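Local coordinates for homospermidine synthase (Legionella pneumophila subsp. pneumophila str. Philadelphia 1, PDB 2PH5), which probably makes the polyamine homospermidine and binds NAD in a Rossmann-type nucleotide domain, at residues W444-E456 with D459-N472. Residues are numbered along the deposited sequence; the frame is centred on the assembly and turned at random.
Sequences WTPLKNRGELYPE and DLSDPWQFFNIRVN
Pro446 packs against both Trp464 and Ile469: its CD lies 3.4 Å from Trp464 CZ3, while its CG reaches Ile469 CG1 at 3.7 Å. A compact, rigid ring suits this tight spot, and the type I turn from Thr445 to Lys448 places proline at its second position, where its fixed phi fits. Trp464 starts out pointing away from 444-456, yet its long indole brings the six-membered ring back to that of Trp444, the two rings meeting obliquely, planes at 52°. Beside them Leu447 forks: CD2 packs on Pro463 CB (3.5 Å), and CD1 lies against the carboxamide of Asn468. That amide is held at both ends by Asp459, whose N donates to Asn468 OD1 at 2.6 Å and whose O accepts from Asn468 ND2, a pairing suited to asparagine. The contact belongs to the C-terminal tail after strand 436-442, an outermost strand, within this chain, of the mixed sheet; the tail folds back on itself, and Ile469 and Val471 make backbone hydrogen bonds to strand 275-278. Packing thins toward the other end, where 451-453 swings out, poorly ordered, and Tyr454 reaches the second subunit. Beyond this excursion the chain returns at Glu456, where polar atoms make the contact: Glu456, extended with CG anti to its N (chi1 174°), accepts from Asn472 N at OE1 (2.8 Å), above the carboxylate plane, while OE2 pairs with Arg277 and, weakly, Arg450.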
ATOM      1  N   TRP A 444      24.885  -3.227   4.386  1.00 29.32           N
ATOM      2  CA  TRP A 444      23.867  -2.450   3.692  1.00 26.90           C
ATOM      3  C   TRP A 444      24.004  -0.946   3.935  1.00 26.49           C
ATOM      4  O   TRP A 444      24.420  -0.518   5.013  1.00 25.22           O
ATOM      5  CB  TRP A 444      22.477  -2.868   4.173  1.00 25.04           C
ATOM      6  CG  TRP A 444      21.415  -1.865   3.815  1.00 26.03           C
ATOM      7  CD1 TRP A 444      20.674  -1.836   2.671  1.00 25.03           C
ATOM      8  CD2 TRP A 444      21.025  -0.705   4.574  1.00 24.87           C
ATOM      9  NE1 TRP A 444      19.850  -0.734   2.667  1.00 25.44           N
ATOM     10  CE2 TRP A 444      20.046  -0.024   3.821  1.00 23.11           C
ATOM     11  CE3 TRP A 444      21.414  -0.175   5.814  1.00 26.21           C
ATOM     12  CZ2 TRP A 444      19.444   1.162   4.266  1.00 23.50           C
ATOM     13  CZ3 TRP A 444      20.815   1.010   6.256  1.00 26.21           C
ATOM     14  CH2 TRP A 444      19.840   1.662   5.480  1.00 24.27           C
ATOM     15  N   THR A 445      23.648  -0.155   2.928  1.00 24.43           N
ATOM     16  CA  THR A 445      23.632   1.299   3.049  1.00 26.73           C
ATOM     17  C   THR A 445      22.542   1.745   2.088  1.00 27.01           C
ATOM     18  O   THR A 445      22.197   1.017   1.166  1.00 26.77           O
ATOM     19  CB  THR A 445      24.951   1.986   2.618  1.00 26.39           C
ATOM     20  OG1 THR A 445      24.869   2.337   1.232  1.00 25.48           O
ATOM     21  CG2 THR A 445      26.138   1.073   2.842  1.00 24.76           C
ATOM     22  N   PRO A 446      21.976   2.942   2.295  1.00 28.58           N
ATOM     23  CA  PRO A 446      20.920   3.413   1.389  1.00 28.71           C
ATOM     24  C   PRO A 446      21.450   3.748   0.004  1.00 28.73           C
ATOM     25  O   PRO A 446      20.711   4.221  -0.856  1.00 28.21           O
ATOM     26  CB  PRO A 446      20.365   4.640   2.110  1.00 26.66           C
ATOM     27  CG  PRO A 446      21.545   5.157   2.852  1.00 29.18           C
ATOM     28  CD  PRO A 446      22.186   3.893   3.403  1.00 28.96           C
ATOM     29  N   LEU A 447      22.735   3.484  -0.202  1.00 31.58           N
ATOM     30  CA  LEU A 447      23.379   3.780  -1.476  1.00 35.47           C
ATOM     31  C   LEU A 447      23.497   2.581  -2.417  1.00 38.70           C
ATOM     32  O   LEU A 447      23.663   2.754  -3.623  1.00 39.42           O
ATOM     33  CB  LEU A 447      24.760   4.384  -1.224  1.00 31.62           C
ATOM     34  CG  LEU A 447      24.993   5.816  -1.701  1.00 32.19           C
ATOM     35  CD1 LEU A 447      23.820   6.703  -1.352  1.00 32.58           C
ATOM     36  CD2 LEU A 447      26.277   6.345  -1.062  1.00 32.59           C
ATOM     37  N   LYS A 448      23.411   1.371  -1.881  1.00 42.17           N
ATOM     38  CA  LYS A 448      23.522   0.198  -2.733  1.00 46.90           C
ATOM     39  C   LYS A 448      22.181  -0.435  -3.069  1.00 48.40           C
ATOM     40  O   LYS A 448      21.148  -0.057  -2.513  1.00 48.55           O
ATOM     41  CB  LYS A 448      24.459  -0.834  -2.103  1.00 48.34           C
ATOM     42  CG  LYS A 448      24.201  -1.124  -0.653  1.00 49.22           C
ATOM     43  CD  LYS A 448      25.523  -1.208   0.094  1.00 52.80           C
ATOM     44  CE  LYS A 448      26.476  -2.208  -0.545  1.00 52.17           C
ATOM     45  NZ  LYS A 448      27.824  -2.132   0.088  1.00 52.99           N
ATOM     46  N   ASN A 449      22.216  -1.396  -3.991  1.00 50.33           N
ATOM     47  CA  ASN A 449      21.027  -2.102  -4.469  1.00 51.89           C
ATOM     48  C   ASN A 449      20.069  -1.102  -5.092  1.00 52.87           C
ATOM     49  O   ASN A 449      18.894  -1.397  -5.310  1.00 52.69           O
ATOM     50  CB  ASN A 449      20.328  -2.847  -3.335  1.00 52.73           C
ATOM     51  CG  ASN A 449      21.215  -3.890  -2.694  1.00 54.60           C
ATOM     52  OD1 ASN A 449      21.791  -4.738  -3.378  1.00 55.20           O
ATOM     53  ND2 ASN A 449      21.328  -3.837  -1.367  1.00 54.76           N
ATOM     54  N   ARG A 450      20.592   0.088  -5.372  1.00 53.31           N
ATOM     55  CA  ARG A 450      19.813   1.153  -5.979  1.00 55.29           C
ATOM     56  C   ARG A 450      19.352   0.756  -7.364  1.00 57.89           C
ATOM     57  O   ARG A 450      19.964  -0.087  -8.022  1.00 59.68           O
ATOM     58  CB  ARG A 450      20.652   2.427  -6.080  1.00 53.80           C
ATOM     59  CG  ARG A 450      20.770   3.214  -4.785  1.00 51.15           C
ATOM     60  CD  ARG A 450      19.523   4.032  -4.532  1.00 47.16           C
ATOM     61  NE  ARG A 450      19.766   5.060  -3.533  1.00 46.45           N
ATOM     62  CZ  ARG A 450      19.012   6.142  -3.384  1.00 43.93           C
ATOM     63  NH1 ARG A 450      19.298   7.034  -2.452  1.00 45.38           N
ATOM     64  NH2 ARG A 450      17.973   6.342  -4.174  1.00 45.27           N
ATOM     65  N   GLY A 451      18.268   1.377  -7.809  1.00 60.53           N
ATOM     66  CA  GLY A 451      17.748   1.083  -9.128  1.00 62.67           C
ATOM     67  C   GLY A 451      18.328   2.036 -10.149  1.00 64.13           C
ATOM     68  O   GLY A 451      19.116   2.928  -9.812  1.00 63.51           O
ATOM     69  N   GLU A 452      17.943   1.847 -11.404  1.00 65.49           N
ATOM     70  CA  GLU A 452      18.427   2.709 -12.468  1.00 66.72           C
ATOM     71  C   GLU A 452      17.298   3.189 -13.372  1.00 67.11           C
ATOM     72  O   GLU A 452      17.520   4.025 -14.251  1.00 67.90           O
ATOM     73  CB  GLU A 452      19.488   1.982 -13.293  1.00 67.59           C
ATOM     74  CG  GLU A 452      19.009   0.687 -13.914  1.00 68.37           C
ATOM     75  CD  GLU A 452      20.106  -0.034 -14.665  1.00 68.66           C
ATOM     76  OE1 GLU A 452      19.825  -1.119 -15.220  1.00 68.45           O
ATOM     77  OE2 GLU A 452      21.245   0.484 -14.700  1.00 68.18           O
ATOM     78  N   LEU A 453      16.089   2.669 -13.157  1.00 66.51           N
ATOM     79  CA  LEU A 453      14.940   3.076 -13.964  1.00 65.78           C
ATOM     80  C   LEU A 453      14.756   4.589 -13.829  1.00 65.25           C
ATOM     81  O   LEU A 453      14.578   5.301 -14.824  1.00 64.94           O
ATOM     82  CB  LEU A 453      13.664   2.350 -13.511  1.00 65.99           C
ATOM     83  CG  LEU A 453      13.529   0.839 -13.766  1.00 65.50           C
ATOM     84  CD1 LEU A 453      13.712   0.553 -15.249  1.00 65.10           C
ATOM     85  CD2 LEU A 453      14.550   0.070 -12.940  1.00 65.75           C
ATOM     86  N   TYR A 454      14.801   5.074 -12.592  1.00 63.78           N
ATOM     87  CA  TYR A 454      14.671   6.500 -12.323  1.00 62.78           C
ATOM     88  C   TYR A 454      15.753   6.921 -11.327  1.00 62.85           C
ATOM     89  O   TYR A 454      15.563   6.842 -10.112  1.00 61.85           O
ATOM     90  CB  TYR A 454      13.267   6.822 -11.788  1.00 60.95           C
ATOM     91  CG  TYR A 454      12.179   6.654 -12.835  1.00 59.96           C
ATOM     92  CD1 TYR A 454      11.758   5.386 -13.239  1.00 58.94           C
ATOM     93  CD2 TYR A 454      11.611   7.766 -13.468  1.00 59.08           C
ATOM     94  CE1 TYR A 454      10.804   5.225 -14.249  1.00 57.43           C
ATOM     95  CE2 TYR A 454      10.655   7.614 -14.481  1.00 57.07           C
ATOM     96  CZ  TYR A 454      10.259   6.341 -14.866  1.00 56.46           C
ATOM     97  OH  TYR A 454       9.331   6.174 -15.864  1.00 54.26           O
ATOM     98  N   PRO A 455      16.912   7.375 -11.841  1.00 62.99           N
ATOM     99  CA  PRO A 455      18.043   7.809 -11.011  1.00 62.91           C
ATOM    100  C   PRO A 455      17.717   8.939 -10.038  1.00 62.57           C
ATOM    101  O   PRO A 455      17.434  10.069 -10.455  1.00 61.96           O
ATOM    102  CB  PRO A 455      19.091   8.221 -12.046  1.00 63.14           C
ATOM    103  CG  PRO A 455      18.254   8.743 -13.167  1.00 63.25           C
ATOM    104  CD  PRO A 455      17.163   7.691 -13.261  1.00 63.08           C
ATOM    105  N   GLU A 456      17.753   8.626  -8.745  1.00 61.20           N
ATOM    106  CA  GLU A 456      17.485   9.610  -7.699  1.00 60.26           C
ATOM    107  C   GLU A 456      18.813  10.220  -7.257  1.00 58.44           C
ATOM    108  O   GLU A 456      19.757   9.500  -6.945  1.00 59.48           O
ATOM    109  CB  GLU A 456      16.779   8.948  -6.504  1.00 60.44           C
ATOM    110  CG  GLU A 456      16.587   9.870  -5.300  1.00 62.36           C
ATOM    111  CD  GLU A 456      15.688   9.270  -4.211  1.00 64.23           C
ATOM    112  OE1 GLU A 456      15.598   9.874  -3.114  1.00 63.52           O
ATOM    113  OE2 GLU A 456      15.068   8.208  -4.450  1.00 63.20           O
ATOM    114  N   ASP A 459      24.172  11.297  -2.635  1.00 38.59           N
ATOM    115  CA  ASP A 459      25.439  11.858  -2.184  1.00 35.67           C
ATOM    116  C   ASP A 459      26.377  10.681  -1.880  1.00 35.25           C
ATOM    117  O   ASP A 459      26.358  10.119  -0.779  1.00 34.43           O
ATOM    118  CB  ASP A 459      25.187  12.709  -0.933  1.00 34.38           C
ATOM    119  CG  ASP A 459      26.424  13.437  -0.449  1.00 34.26           C
ATOM    120  OD1 ASP A 459      26.298  14.255   0.490  1.00 33.24           O
ATOM    121  OD2 ASP A 459      27.522  13.197  -0.996  1.00 33.55           O
ATOM    122  N   LEU A 460      27.176  10.305  -2.877  1.00 33.16           N
ATOM    123  CA  LEU A 460      28.119   9.193  -2.762  1.00 32.73           C
ATOM    124  C   LEU A 460      29.157   9.418  -1.671  1.00 31.64           C
ATOM    125  O   LEU A 460      29.763   8.472  -1.175  1.00 32.70           O
ATOM    126  CB  LEU A 460      28.831   8.975  -4.099  1.00 32.89           C
ATOM    127  CG  LEU A 460      27.896   8.608  -5.255  1.00 34.73           C
ATOM    128  CD1 LEU A 460      28.670   8.569  -6.568  1.00 32.24           C
ATOM    129  CD2 LEU A 460      27.250   7.264  -4.962  1.00 32.74           C
ATOM    130  N   SER A 461      29.347  10.679  -1.305  1.00 30.56           N
ATOM    131  CA  SER A 461      30.309  11.070  -0.287  1.00 29.71           C
ATOM    132  C   SER A 461      30.017  10.464   1.082  1.00 28.86           C
ATOM    133  O   SER A 461      30.917  10.003   1.781  1.00 27.56           O
ATOM    134  CB  SER A 461      30.328  12.593  -0.177  1.00 30.11           C
ATOM    135  OG  SER A 461      30.727  13.006   1.115  1.00 36.23           O
ATOM    136  N   ASP A 462      28.752  10.471   1.466  1.00 28.38           N
ATOM    137  CA  ASP A 462      28.364   9.943   2.760  1.00 27.73           C
ATOM    138  C   ASP A 462      26.978   9.332   2.650  1.00 27.47           C
ATOM    139  O   ASP A 462      25.968  10.042   2.625  1.00 27.35           O
ATOM    140  CB  ASP A 462      28.368  11.068   3.789  1.00 28.40           C
ATOM    141  CG  ASP A 462      27.910  10.606   5.142  1.00 29.99           C
ATOM    142  OD1 ASP A 462      27.691  11.470   6.017  1.00 31.26           O
ATOM    143  OD2 ASP A 462      27.769   9.378   5.331  1.00 31.67           O
ATOM    144  N   PRO A 463      26.916   7.997   2.603  1.00 26.65           N
ATOM    145  CA  PRO A 463      25.661   7.256   2.488  1.00 26.18           C
ATOM    146  C   PRO A 463      24.705   7.516   3.634  1.00 24.75           C
ATOM    147  O   PRO A 463      23.490   7.406   3.488  1.00 24.35           O
ATOM    148  CB  PRO A 463      26.129   5.804   2.428  1.00 26.94           C
ATOM    149  CG  PRO A 463      27.344   5.814   3.291  1.00 27.50           C
ATOM    150  CD  PRO A 463      28.041   7.088   2.891  1.00 26.87           C
ATOM    151  N   TRP A 464      25.253   7.889   4.778  1.00 23.71           N
ATOM    152  CA  TRP A 464      24.405   8.137   5.929  1.00 22.75           C
ATOM    153  C   TRP A 464      23.761   9.514   5.955  1.00 22.60           C
ATOM    154  O   TRP A 464      23.292   9.954   6.998  1.00 24.28           O
ATOM    155  CB  TRP A 464      25.209   7.897   7.187  1.00 21.99           C
ATOM    156  CG  TRP A 464      25.828   6.558   7.169  1.00 21.94           C
ATOM    157  CD1 TRP A 464      27.137   6.264   7.388  1.00 19.56           C
ATOM    158  CD2 TRP A 464      25.159   5.309   6.950  1.00 20.03           C
ATOM    159  NE1 TRP A 464      27.333   4.905   7.327  1.00 22.03           N
ATOM    160  CE2 TRP A 464      26.135   4.293   7.061  1.00 20.78           C
ATOM    161  CE3 TRP A 464      23.832   4.949   6.674  1.00 19.74           C
ATOM    162  CZ2 TRP A 464      25.828   2.932   6.908  1.00 19.78           C
ATOM    163  CZ3 TRP A 464      23.525   3.597   6.522  1.00 21.79           C
ATOM    164  CH2 TRP A 464      24.525   2.603   6.641  1.00 21.03           C
ATOM    165  N   GLN A 465      23.728  10.191   4.812  1.00 21.91           N
ATOM    166  CA  GLN A 465      23.108  11.511   4.731  1.00 23.37           C
ATOM    167  C   GLN A 465      21.608  11.364   4.525  1.00 22.13           C
ATOM    168  O   GLN A 465      21.170  10.567   3.692  1.00 23.88           O
ATOM    169  CB  GLN A 465      23.685  12.309   3.556  1.00 24.44           C
ATOM    170  CG  GLN A 465      25.088  12.825   3.789  1.00 24.20           C
ATOM    171  CD  GLN A 465      25.117  14.050   4.672  1.00 24.73           C
ATOM    172  OE1 GLN A 465      25.972  14.178   5.542  1.00 28.29           O
ATOM    173  NE2 GLN A 465      24.196  14.965   4.440  1.00 22.88           N
ATOM    174  N   PHE A 466      20.820  12.141   5.259  1.00 20.96           N
ATOM    175  CA  PHE A 466      19.369  12.071   5.126  1.00 20.74           C
ATOM    176  C   PHE A 466      18.967  12.239   3.655  1.00 21.08           C
ATOM    177  O   PHE A 466      17.967  11.682   3.196  1.00 22.64           O
ATOM    178  CB  PHE A 466      18.699  13.141   5.993  1.00 18.96           C
ATOM    179  CG  PHE A 466      17.203  13.000   6.079  1.00 21.62           C
ATOM    180  CD1 PHE A 466      16.369  13.993   5.573  1.00 18.77           C
ATOM    181  CD2 PHE A 466      16.625  11.860   6.652  1.00 20.00           C
ATOM    182  CE1 PHE A 466      14.987  13.856   5.632  1.00 22.50           C
ATOM    183  CE2 PHE A 466      15.243  11.716   6.714  1.00 20.38           C
ATOM    184  CZ  PHE A 466      14.419  12.715   6.203  1.00 21.20           C
ATOM    185  N   PHE A 467      19.775  12.988   2.917  1.00 20.96           N
ATOM    186  CA  PHE A 467      19.541  13.224   1.497  1.00 21.34           C
ATOM    187  C   PHE A 467      19.423  11.885   0.739  1.00 21.32           C
ATOM    188  O   PHE A 467      18.675  11.786  -0.237  1.00 21.57           O
ATOM    189  CB  PHE A 467      20.703  14.059   0.941  1.00 21.07           C
ATOM    190  CG  PHE A 467      20.473  14.601  -0.439  1.00 19.58           C
ATOM    191  CD1 PHE A 467      19.563  15.626  -0.662  1.00 20.67           C
ATOM    192  CD2 PHE A 467      21.201  14.110  -1.512  1.00 21.04           C
ATOM    193  CE1 PHE A 467      19.386  16.157  -1.939  1.00 22.24           C
ATOM    194  CE2 PHE A 467      21.035  14.631  -2.793  1.00 22.54           C
ATOM    195  CZ  PHE A 467      20.125  15.658  -3.008  1.00 21.23           C
ATOM    196  N   ASN A 468      20.153  10.860   1.189  1.00 21.12           N
ATOM    197  CA  ASN A 468      20.113   9.541   0.542  1.00 22.83           C
ATOM    198  C   ASN A 468      19.042   8.617   1.120  1.00 24.13           C
ATOM    199  O   ASN A 468      18.513   7.750   0.422  1.00 23.68           O
ATOM    200  CB  ASN A 468      21.459   8.810   0.665  1.00 22.79           C
ATOM    201  CG  ASN A 468      22.603   9.560   0.021  1.00 24.94           C
ATOM    202  OD1 ASN A 468      22.531   9.961  -1.146  1.00 25.48           O
ATOM    203  ND2 ASN A 468      23.682   9.743   0.776  1.00 24.84           N
ATOM    204  N   ILE A 469      18.733   8.795   2.399  1.00 25.85           N
ATOM    205  CA  ILE A 469      17.753   7.948   3.064  1.00 26.81           C
ATOM    206  C   ILE A 469      16.307   8.281   2.696  1.00 28.13           C
ATOM    207  O   ILE A 469      15.514   7.381   2.413  1.00 26.75           O
ATOM    208  CB  ILE A 469      17.968   7.997   4.592  1.00 26.22           C
ATOM    209  CG1 ILE A 469      19.336   7.372   4.910  1.00 26.65           C
ATOM    210  CG2 ILE A 469      16.846   7.244   5.316  1.00 23.75           C
ATOM    211  CD1 ILE A 469      19.896   7.711   6.275  1.00 28.28           C
ATOM    212  N   ARG A 470      15.963   9.562   2.673  1.00 29.39           N
ATOM    213  CA  ARG A 470      14.607   9.929   2.311  1.00 32.65           C
ATOM    214  C   ARG A 470      14.315   9.607   0.850  1.00 35.15           C
ATOM    215  O   ARG A 470      15.025  10.049  -0.049  1.00 35.61           O
ATOM    216  CB  ARG A 470      14.349  11.411   2.532  1.00 32.48           C
ATOM    217  CG  ARG A 470      12.905  11.759   2.252  1.00 31.13           C
ATOM    218  CD  ARG A 470      12.736  13.215   2.071  1.00 30.39           C
ATOM    219  NE  ARG A 470      11.355  13.578   1.804  1.00 28.80           N
ATOM    220  CZ  ARG A 470      10.912  14.826   1.870  1.00 29.88           C
ATOM    221  NH1 ARG A 470       9.640  15.106   1.615  1.00 31.52           N
ATOM    222  NH2 ARG A 470      11.751  15.796   2.206  1.00 28.33           N
ATOM    223  N   VAL A 471      13.253   8.843   0.630  1.00 38.89           N
ATOM    224  CA  VAL A 471      12.844   8.451  -0.706  1.00 41.71           C
ATOM    225  C   VAL A 471      12.185   9.632  -1.403  1.00 46.22           C
ATOM    226  O   VAL A 471      10.987   9.858  -1.257  1.00 47.38           O
ATOM    227  CB  VAL A 471      11.863   7.266  -0.638  1.00 38.98           C
ATOM    228  CG1 VAL A 471      11.398   6.873  -2.033  1.00 35.69           C
ATOM    229  CG2 VAL A 471      12.541   6.095   0.049  1.00 36.94           C
ATOM    230  N   ASN A 472      12.975  10.395  -2.150  1.00 52.87           N
ATOM    231  CA  ASN A 472      12.458  11.553  -2.864  1.00 58.26           C
ATOM    232  C   ASN A 472      11.846  11.156  -4.196  1.00 61.46           C
ATOM    233  O   ASN A 472      12.505  10.564  -5.055  1.00 61.77           O
ATOM    234  CB  ASN A 472      13.564  12.591  -3.100  1.00 60.62           C
ATOM    235  CG  ASN A 472      13.795  13.500  -1.893  1.00 63.59           C
ATOM    236  OD1 ASN A 472      14.232  13.049  -0.830  1.00 66.56           O
ATOM    237  ND2 ASN A 472      13.506  14.789  -2.059  1.00 63.46           N
TER